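Long-range contacts in bifunctional GH43-CE protein (Bacteroides eggerthii, PDB 6MLY), which probably releases xylose from xylan chains with a family 43 glycosidase module and carries a second, esterase-type module: residues A470-K476 with R518-I522; A430-K434 with Q564-Q568. All coordinates share one frame; numbering follows the deposited sequence.

Contact 1: A470-K476 with R518-I522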
loop_
_atom_site.group_PDB
_atom_site.type_symbol
_atom_site.label_atom_id
_atom_site.label_comp_id
_atom_site.label_asym_id
_atom_site.label_seq_id
_atom_site.Cartn_x
_atom_site.Cartn_y
_atom_site.Cartn_z
ATOM N N ALA A 470 -8.426 -5.277 -10.859
ATOM C CA ALA A 470 -8.034 -4.188 -9.953
ATOM C C ALA A 470 -9.288 -3.492 -9.406
ATOM O O ALA A 470 -10.310 -3.428 -10.099
ATOM C CB ALA A 470 -7.138 -3.214 -10.685
ATOM N N ILE A 471 -9.198 -2.971 -8.175
ATOM C CA ILE A 471 -10.329 -2.290 -7.537
ATOM C C ILE A 471 -9.832 -1.256 -6.517
ATOM O O ILE A 471 -8.979 -1.548 -5.659
ATOM C CB ILE A 471 -11.300 -3.301 -6.891
ATOM C CG1 ILE A 471 -12.415 -2.589 -6.115
ATOM C CG2 ILE A 471 -10.551 -4.295 -6.016
ATOM C CD1 ILE A 471 -13.612 -3.462 -5.804
ATOM N N GLY A 472 -10.427 -0.060 -6.605
ATOM C CA GLY A 472 -10.219 1.040 -5.674
ATOM C C GLY A 472 -8.928 1.793 -5.965
ATOM O O GLY A 472 -8.250 1.538 -6.995
ATOM N N ASN A 473 -8.590 2.719 -5.042
ATOM C CA ASN A 473 -7.382 3.548 -5.153
ATOM C C ASN A 473 -6.182 2.784 -4.568
ATOM O O ASN A 473 -6.297 1.615 -4.162
ATOM C CB ASN A 473 -7.573 4.925 -4.502
ATOM C CG ASN A 473 -7.869 4.875 -3.017
ATOM O OD1 ASN A 473 -7.761 3.826 -2.388
ATOM N ND2 ASN A 473 -8.256 6.004 -2.445
ATOM N N VAL A 474 -5.024 3.454 -4.576
ATOM C CA VAL A 474 -3.805 2.993 -3.911
ATOM C C VAL A 474 -3.868 3.420 -2.440
ATOM O O VAL A 474 -4.374 4.498 -2.118
ATOM C CB VAL A 474 -2.540 3.547 -4.599
ATOM C CG1 VAL A 474 -2.366 5.045 -4.382
ATOM C CG2 VAL A 474 -1.285 2.814 -4.164
ATOM N N LEU A 475 -3.341 2.559 -1.561
ATOM C CA LEU A 475 -3.193 2.857 -0.139
ATOM C C LEU A 475 -1.787 3.411 0.113
ATOM O O LEU A 475 -0.819 2.643 0.160
ATOM C CB LEU A 475 -3.430 1.579 0.671
ATOM C CG LEU A 475 -3.273 1.725 2.184
ATOM C CD1 LEU A 475 -4.423 2.535 2.761
ATOM C CD2 LEU A 475 -3.173 0.367 2.863
ATOM N N LYS A 476 -1.683 4.737 0.277
ATOM C CA LYS A 476 -0.419 5.381 0.660
ATOM C C LYS A 476 -0.110 5.045 2.125
ATOM O O LYS A 476 -0.474 5.795 3.031
ATOM C CB LYS A 476 -0.470 6.899 0.447
ATOM C CG LYS A 476 -0.511 7.358 -1.005
ATOM C CD LYS A 476 0.552 6.728 -1.881
ATOM C CE LYS A 476 0.707 7.420 -3.220
ATOM N NZ LYS A 476 1.374 8.739 -3.098
ATOM N N ARG A 518 0.604 -2.154 -12.088
ATOM C CA ARG A 518 -0.072 -1.023 -11.446
ATOM C C ARG A 518 0.981 -0.142 -10.771
ATOM O O ARG A 518 1.702 -0.602 -9.889
ATOM C CB ARG A 518 -1.094 -1.492 -10.401
ATOM C CG ARG A 518 -2.538 -1.117 -10.705
ATOM C CD ARG A 518 -3.544 -1.704 -9.719
ATOM N NE ARG A 518 -3.959 -0.809 -8.600
ATOM C CZ ARG A 518 -4.758 -1.188 -7.515
ATOM N NH1 ARG A 518 -5.135 -2.457 -7.422
ATOM N NH2 ARG A 518 -5.220 -0.294 -6.612
ATOM N N TRP A 519 1.078 1.109 -11.225
ATOM C CA TRP A 519 1.751 2.175 -10.504
ATOM C C TRP A 519 0.778 3.346 -10.395
ATOM O O TRP A 519 0.367 3.887 -11.413
ATOM C CB TRP A 519 3.033 2.622 -11.216
ATOM C CG TRP A 519 4.016 1.539 -11.527
ATOM C CD1 TRP A 519 5.153 1.248 -10.837
ATOM C CD2 TRP A 519 3.980 0.633 -12.645
ATOM N NE1 TRP A 519 5.820 0.212 -11.434
ATOM C CE2 TRP A 519 5.127 -0.185 -12.547
ATOM C CE3 TRP A 519 3.097 0.431 -13.714
ATOM C CZ2 TRP A 519 5.406 -1.193 -13.470
ATOM C CZ3 TRP A 519 3.375 -0.563 -14.629
ATOM C CH2 TRP A 519 4.515 -1.362 -14.506
ATOM N N GLU A 520 0.407 3.724 -9.171
ATOM C CA GLU A 520 -0.479 4.864 -8.969
ATOM C C GLU A 520 0.314 6.020 -8.349
ATOM O O GLU A 520 1.429 5.829 -7.875
ATOM C CB GLU A 520 -1.679 4.467 -8.110
ATOM C CG GLU A 520 -2.603 3.477 -8.797
ATOM C CD GLU A 520 -3.900 3.176 -8.052
ATOM O OE1 GLU A 520 -4.448 4.104 -7.417
ATOM O OE2 GLU A 520 -4.353 2.005 -8.099
ATOM N N ASP A 521 -0.288 7.214 -8.381
ATOM C CA ASP A 521 0.287 8.454 -7.856
ATOM C C ASP A 521 1.764 8.570 -8.262
ATOM O O ASP A 521 2.634 8.750 -7.413
ATOM C CB ASP A 521 0.092 8.544 -6.339
ATOM C CG ASP A 521 -1.305 8.975 -5.924
ATOM O OD1 ASP A 521 -1.807 9.959 -6.497
ATOM O OD2 ASP A 521 -1.879 8.329 -5.024
ATOM N N ILE A 522 2.026 8.464 -9.569
ATOM C CA ILE A 522 3.331 8.758 -10.158
ATOM C C ILE A 522 3.321 10.234 -10.573
ATOM O O ILE A 522 2.342 10.704 -11.143
ATOM C CB ILE A 522 3.626 7.829 -11.356
ATOM C CG1 ILE A 522 3.741 6.358 -10.940
ATOM C CG2 ILE A 522 4.857 8.295 -12.123
ATOM C CD1 ILE A 522 5.089 5.971 -10.370
#
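Arg518, Glu520 and Asp521 meet Ala470, Val474 and Lys476 in a polar, partly buried contact between two modules of the chain. Strand 469-476 is an outermost strand of a seven-stranded sheet in the concanavalin A-like domain. Strand 518-523 pairs with strand 533-537 in the mixed sheet of the alpha/beta-hydrolase esterase module. Glu520 runs alongside Val474, the two side chains pointing opposite ways, and brings its carboxylate to the backbone there. Its OE1 lies 3.0 Å from Val474 N and also close to Val474 CB. The other oxygen is gripped side-on by Arg518, within the same segment. Arg518 NE and NH2 each donate to Glu520 OE2 at 2.9 Å, with bent N-H...O angles of 137° and 140°. Glu520 OE2 lies close to the guanidinium plane. Arg518 reaches its place through a bend at chi3 (96°). The edge of its guanidinium then faces Asn473 O, which lies 3.3 Å from Arg518 NH2. Ala470 CB packs obliquely against the same group, 3.9 Å from Arg518 NH1. That nitrogen donates to Phe459 O, and Tyr460 makes a cation-pi contact with the arginine. At the other end of the contact, Val474 CG1 touches Asp521 OD2 at 3.4 Å. The chain of Lys476, bent at chi2 and chi4, crosses the aspartate. Its CE comes to 3.3 Å from Asp521 OD2, and its NZ makes a long salt bridge of 3.8 Å to the same oxygen. The stronger partner of Asp521 is Lys563, which bridges to OD1. Arg518 and Glu520 probably offset much of each other's charge inside the interface. Two donors on Glu520 OE2 probably hold that oxygen at the guanidinium, with OE1 directed to the backbone of Val474.

Contact 2: A430-K434 with Q564-Q568; sequences AEVEK and QAAFQ
Glu433 has CG anti to the backbone N (chi1 -177°) and runs on fully extended, which carries its carboxylate to the side chain of Gln568. Gln568 is also extended beyond CG, with CG beside its own backbone N. The two side chains lie flank to flank and head in opposing directions. Their carboxylate and amide planes are 26° apart. The closest touch is Glu433 OE1 on Gln568 CG at 3.3 Å, and Glu433 CG lies 3.7 Å from Gln568 OE1. No hydrogen bond crosses the contact. The Gln568 amide is instead tied within its helix. Its NE2 donates to an in-plane lone pair of Gln564 OE1 at 3.0 Å. Val432 CG1 adds a loose contact with Gln564 CG at 4.3 Å. Glu433 OE1 accepts from Gly472 N. Replacing Glu433 by an alanine is likely to leave Gly472 N without this acceptor and to open a gap beside Gln568. The contact lies at the surface, where outermost strand 430-436 of the concanavalin A-like domain faces helix 563-577 of the esterase module. The short segments run 27° from parallel, with axes 10.2 Å apart. Strand 469-476 flanks both, with Asn473 touching Val432 and Gln564.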
loop_
_atom_site.group_PDB
_atom_site.type_symbol
_atom_site.label_atom_id
_atom_site.label_comp_id
_atom_site.label_asym_id
_atom_site.label_seq_id
_atom_site.Cartn_x
_atom_site.Cartn_y
_atom_site.Cartn_z
ATOM N N ALA A 430 -13.243 5.346 3.843
ATOM C CA ALA A 430 -13.769 5.792 2.575
ATOM C C ALA A 430 -13.933 4.594 1.629
ATOM O O ALA A 430 -12.936 4.046 1.142
ATOM C CB ALA A 430 -12.839 6.834 2.000
ATOM N N GLU A 431 -15.191 4.195 1.389
ATOM C CA GLU A 431 -15.513 3.207 0.356
ATOM C C GLU A 431 -15.311 3.888 -1.002
ATOM O O GLU A 431 -15.948 4.895 -1.292
ATOM C CB GLU A 431 -16.920 2.615 0.533
ATOM C CG GLU A 431 -17.976 3.593 1.029
ATOM C CD GLU A 431 -19.415 3.108 0.907
ATOM O OE1 GLU A 431 -19.659 1.902 1.135
ATOM O OE2 GLU A 431 -20.291 3.938 0.584
ATOM N N VAL A 432 -14.385 3.344 -1.799
ATOM C CA VAL A 432 -13.899 3.971 -3.027
ATOM C C VAL A 432 -14.721 3.459 -4.217
ATOM O O VAL A 432 -15.368 4.239 -4.916
ATOM C CB VAL A 432 -12.394 3.701 -3.226
ATOM C CG1 VAL A 432 -11.903 4.160 -4.591
ATOM C CG2 VAL A 432 -11.562 4.328 -2.116
ATOM N N GLU A 433 -14.663 2.143 -4.434
ATOM C CA GLU A 433 -15.255 1.465 -5.582
ATOM C C GLU A 433 -16.094 0.300 -5.052
ATOM O O GLU A 433 -15.853 -0.184 -3.934
ATOM C CB GLU A 433 -14.143 1.010 -6.531
ATOM C CG GLU A 433 -14.633 0.357 -7.811
ATOM C CD GLU A 433 -13.526 -0.099 -8.748
ATOM O OE1 GLU A 433 -12.461 0.586 -8.795
ATOM O OE2 GLU A 433 -13.723 -1.152 -9.418
ATOM N N LYS A 434 -17.079 -0.135 -5.847
ATOM C CA LYS A 434 -18.035 -1.138 -5.412
ATOM C C LYS A 434 -18.563 -1.917 -6.618
ATOM O O LYS A 434 -19.183 -1.333 -7.500
ATOM C CB LYS A 434 -19.174 -0.449 -4.660
ATOM C CG LYS A 434 -20.240 -1.380 -4.106
ATOM C CD LYS A 434 -20.985 -0.793 -2.926
ATOM C CE LYS A 434 -21.480 0.617 -3.180
ATOM N NZ LYS A 434 -22.317 1.115 -2.065
ATOM N N GLN A 564 -8.928 8.466 -10.744
ATOM C CA GLN A 564 -9.467 7.177 -10.280
ATOM C C GLN A 564 -10.869 6.950 -10.873
ATOM O O GLN A 564 -11.218 5.818 -11.210
ATOM C CB GLN A 564 -9.475 7.133 -8.748
ATOM C CG GLN A 564 -10.216 5.940 -8.147
ATOM C CD GLN A 564 -9.600 4.597 -8.472
ATOM O OE1 GLN A 564 -10.321 3.601 -8.706
ATOM N NE2 GLN A 564 -8.258 4.549 -8.465
ATOM N N ALA A 565 -11.663 8.024 -10.988
ATOM C CA ALA A 565 -13.044 7.961 -11.532
ATOM C C ALA A 565 -13.034 7.609 -13.028
ATOM O O ALA A 565 -13.910 6.887 -13.504
ATOM C CB ALA A 565 -13.763 9.271 -11.295
ATOM N N ALA A 566 -12.045 8.142 -13.754
ATOM C CA ALA A 566 -11.868 7.904 -15.183
ATOM C C ALA A 566 -11.562 6.424 -15.445
ATOM O O ALA A 566 -12.002 5.863 -16.448
ATOM C CB ALA A 566 -10.769 8.790 -15.715
ATOM N N PHE A 567 -10.802 5.804 -14.536
ATOM C CA PHE A 567 -10.393 4.407 -14.678
ATOM C C PHE A 567 -11.613 3.478 -14.587
ATOM O O PHE A 567 -11.757 2.544 -15.383
ATOM C CB PHE A 567 -9.342 4.029 -13.632
ATOM C CG PHE A 567 -8.784 2.644 -13.829
ATOM C CD1 PHE A 567 -7.957 2.367 -14.908
ATOM C CD2 PHE A 567 -9.115 1.610 -12.968
ATOM C CE1 PHE A 567 -7.456 1.088 -15.108
ATOM C CE2 PHE A 567 -8.613 0.333 -13.168
ATOM C CZ PHE A 567 -7.784 0.074 -14.238
ATOM N N GLN A 568 -12.495 3.747 -13.619
ATOM C CA GLN A 568 -13.647 2.890 -13.353
ATOM C C GLN A 568 -14.589 2.870 -14.562
ATOM O O GLN A 568 -15.310 1.895 -14.751
ATOM C CB GLN A 568 -14.368 3.346 -12.082
ATOM C CG GLN A 568 -13.618 2.976 -10.809
ATOM C CD GLN A 568 -14.159 3.680 -9.590
ATOM O OE1 GLN A 568 -15.359 3.676 -9.326
ATOM N NE2 GLN A 568 -13.267 4.291 -8.827
#

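In the fold
From the N terminus, the chain passes through the family 43 glycosidase region before it reaches strand 430-436. Contact 2 opens there and closes 130 residues later on helix 563-577. Contact 1 is nested inside that loop. It joins strand 469-476 to strand 518-523 across 42 residues. Each contact ties the concanavalin A-like domain to the esterase module, and they involve outermost strands of two different sheets of that domain. The centres of contact 1 and contact 2 lie about 10 Å apart. The two touch around Gly472 and Asn473. Segment 470-476 therefore meets both segments of contact 2. The two contacts form neighbouring parts of one interdomain interface, away from the sodium site.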